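Local atomic coordinates of inositol 2-dehydrogenase (Sinorhizobium meliloti, PDB entry 4HKT), a protein that catalyses the NAD-dependent oxidation of myo-inositol to 2-keto-myo-inositol (scyllo-inosose), the first step of myo-inositol degradation to acetyl-CoA. Residues H175-A180 / V212-Q217. Residues are numbered along the deposited sequence; the frame is centred on the assembly and turned at random.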
loop_
_atom_site.group_PDB
_atom_site.type_symbol
_atom_site.label_atom_id
_atom_site.label_comp_id
_atom_site.label_asym_id
_atom_site.label_seq_id
_atom_site.Cartn_x
_atom_site.Cartn_y
_atom_site.Cartn_z
ATOM N N HIS B 175 -4.591 7.029 -26.697
ATOM C CA HIS B 175 -4.888 7.604 -25.401
ATOM C C HIS B 175 -3.607 7.942 -24.602
ATOM O O HIS B 175 -3.550 8.969 -23.932
ATOM C CB HIS B 175 -5.679 6.618 -24.563
ATOM C CG HIS B 175 -7.102 6.494 -24.964
ATOM N ND1 HIS B 175 -8.010 7.515 -24.781
ATOM C CD2 HIS B 175 -7.791 5.454 -25.472
ATOM C CE1 HIS B 175 -9.197 7.117 -25.195
ATOM N NE2 HIS B 175 -9.092 5.873 -25.619
ATOM N N ASP B 176 -2.626 7.059 -24.687
ATOM C CA ASP B 176 -1.336 7.245 -24.002
ATOM C C ASP B 176 -0.466 8.287 -24.646
ATOM O O ASP B 176 0.220 8.990 -23.928
ATOM C CB ASP B 176 -0.589 5.953 -23.879
ATOM C CG ASP B 176 -1.397 4.894 -23.156
ATOM O OD1 ASP B 176 -1.887 5.152 -22.040
ATOM O OD2 ASP B 176 -1.590 3.815 -23.741
ATOM N N PHE B 177 -0.497 8.416 -25.977
ATOM C CA PHE B 177 0.122 9.570 -26.620
ATOM C C PHE B 177 -0.474 10.896 -26.131
ATOM O O PHE B 177 0.260 11.833 -25.836
ATOM C CB PHE B 177 0.042 9.502 -28.128
ATOM C CG PHE B 177 0.730 8.303 -28.736
ATOM C CD1 PHE B 177 2.026 7.983 -28.415
ATOM C CD2 PHE B 177 0.085 7.531 -29.669
ATOM C CE1 PHE B 177 2.667 6.873 -28.992
ATOM C CE2 PHE B 177 0.696 6.448 -30.254
ATOM C CZ PHE B 177 2.000 6.110 -29.935
ATOM N N ASP B 178 -1.802 10.990 -26.107
ATOM C CA ASP B 178 -2.444 12.154 -25.501
ATOM C C ASP B 178 -2.032 12.398 -24.031
ATOM O O ASP B 178 -1.694 13.524 -23.658
ATOM C CB ASP B 178 -3.958 12.102 -25.602
ATOM C CG ASP B 178 -4.576 13.343 -25.035
ATOM O OD1 ASP B 178 -4.413 14.409 -25.644
ATOM O OD2 ASP B 178 -5.181 13.281 -23.941
HETATM N N MSE B 179 -2.064 11.361 -23.220
HETATM C CA MSE B 179 -1.605 11.443 -21.824
HETATM C C MSE B 179 -0.178 11.938 -21.718
HETATM O O MSE B 179 0.142 12.796 -20.900
HETATM C CB MSE B 179 -1.818 10.090 -21.163
HETATM C CG MSE B 179 -1.427 10.014 -19.689
HETATM SE SE MSE B 179 -2.456 11.286 -18.583
HETATM C CE MSE B 179 -4.215 10.473 -18.868
ATOM N N ALA B 180 0.705 11.450 -22.579
ATOM C CA ALA B 180 2.063 11.924 -22.589
ATOM C C ALA B 180 2.172 13.396 -22.865
ATOM O O ALA B 180 2.896 14.113 -22.166
ATOM C CB ALA B 180 2.922 11.108 -23.577
ATOM N N VAL B 212 3.326 -3.521 -27.269
ATOM C CA VAL B 212 4.121 -2.445 -27.854
ATOM C C VAL B 212 4.748 -1.601 -26.750
ATOM O O VAL B 212 4.195 -1.466 -25.647
ATOM C CB VAL B 212 3.317 -1.533 -28.820
ATOM C CG1 VAL B 212 2.721 -2.323 -29.962
ATOM C CG2 VAL B 212 2.192 -0.799 -28.123
ATOM N N SER B 213 5.875 -1.002 -27.092
ATOM C CA SER B 213 6.647 -0.157 -26.210
ATOM C C SER B 213 7.051 1.068 -27.043
ATOM O O SER B 213 7.439 0.938 -28.213
ATOM C CB SER B 213 7.896 -0.862 -25.754
ATOM O OG SER B 213 7.653 -2.088 -25.123
ATOM N N VAL B 214 6.922 2.259 -26.456
ATOM C CA VAL B 214 7.226 3.509 -27.175
ATOM C C VAL B 214 8.034 4.453 -26.283
ATOM O O VAL B 214 7.818 4.482 -25.113
ATOM C CB VAL B 214 5.962 4.231 -27.616
ATOM C CG1 VAL B 214 6.322 5.402 -28.516
ATOM C CG2 VAL B 214 5.025 3.315 -28.377
ATOM N N ILE B 215 8.999 5.155 -26.850
ATOM C CA ILE B 215 9.662 6.267 -26.200
ATOM C C ILE B 215 9.439 7.530 -27.034
ATOM O O ILE B 215 9.749 7.555 -28.237
ATOM C CB ILE B 215 11.186 6.088 -26.064
ATOM C CG1 ILE B 215 11.559 4.792 -25.386
ATOM C CG2 ILE B 215 11.766 7.277 -25.288
ATOM C CD1 ILE B 215 13.029 4.410 -25.631
ATOM N N LEU B 216 8.904 8.556 -26.371
ATOM C CA LEU B 216 8.738 9.882 -26.900
ATOM C C LEU B 216 9.764 10.817 -26.260
ATOM O O LEU B 216 10.059 10.668 -25.076
ATOM C CB LEU B 216 7.347 10.420 -26.532
ATOM C CG LEU B 216 6.138 9.545 -26.806
ATOM C CD1 LEU B 216 4.863 10.300 -26.428
ATOM C CD2 LEU B 216 6.158 9.201 -28.257
ATOM N N GLN B 217 10.283 11.768 -27.037
ATOM C CA GLN B 217 11.216 12.737 -26.477
ATOM C C GLN B 217 10.888 14.108 -27.019
ATOM O O GLN B 217 10.520 14.262 -28.195
ATOM C CB GLN B 217 12.669 12.327 -26.741
ATOM C CG GLN B 217 13.723 13.315 -26.245
ATOM C CD GLN B 217 15.092 12.717 -26.160
ATOM O OE1 GLN B 217 15.596 12.139 -27.132
ATOM N NE2 GLN B 217 15.714 12.835 -25.009
#
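Ala180 N donates to Asp176 O at 2.8 Å. This bond belongs to the helical turn that carries Ala180, whose CB meets Leu216 of the strand. Across the contact itself there is no hydrogen bond, and the joint is wholly apolar. Ala180 CB lies 3.5 Å from Leu216 CD1, methyl against methyl, and this is the closest touch. Leu216 CD1 also lies 4.2 Å from Phe177 CD1, so one leucine methyl touches two helix residues three positions apart. The Phe177 ring turns its edge to the strand. Val214 CG1 lies in the ring plane, 4.0 Å from Phe177 CE1. Leu216 CD1 also sits near that plane. The ring therefore uses its CD1-CE1 side here and does not stack on either residue. Phe177 CG stands anti to the carbonyl carbon (chi1 -60°); this torsion swings the ring toward the strand, although the bond to CB does not point there. In Val214, CG1 is anti to the backbone N (chi1 -172°) and is the branch that touches.

The segment axes approach to 10.7 Å and run in nearly the same direction, 28° apart. Val214 and Leu216 alternate with Ser213 and Ile215, so they share one face of the sheet. Ser213 and Ile215 face the second subunit, where Ser213 OG bonds to Gln223 OE1 of that subunit. This fits the C-terminal domain of the Gfo/Idh/MocA family, an open sheet with helices on one face and a subunit interface on the other. Next to the contact, Ser151 and Asn228 bind the carboxylate of the buried Asp176. Strand 211-218 runs antiparallel between strands 188-196 and 223-229, and helix 305-324 packs against Phe177 through Leu314, Ala315 and Ala318.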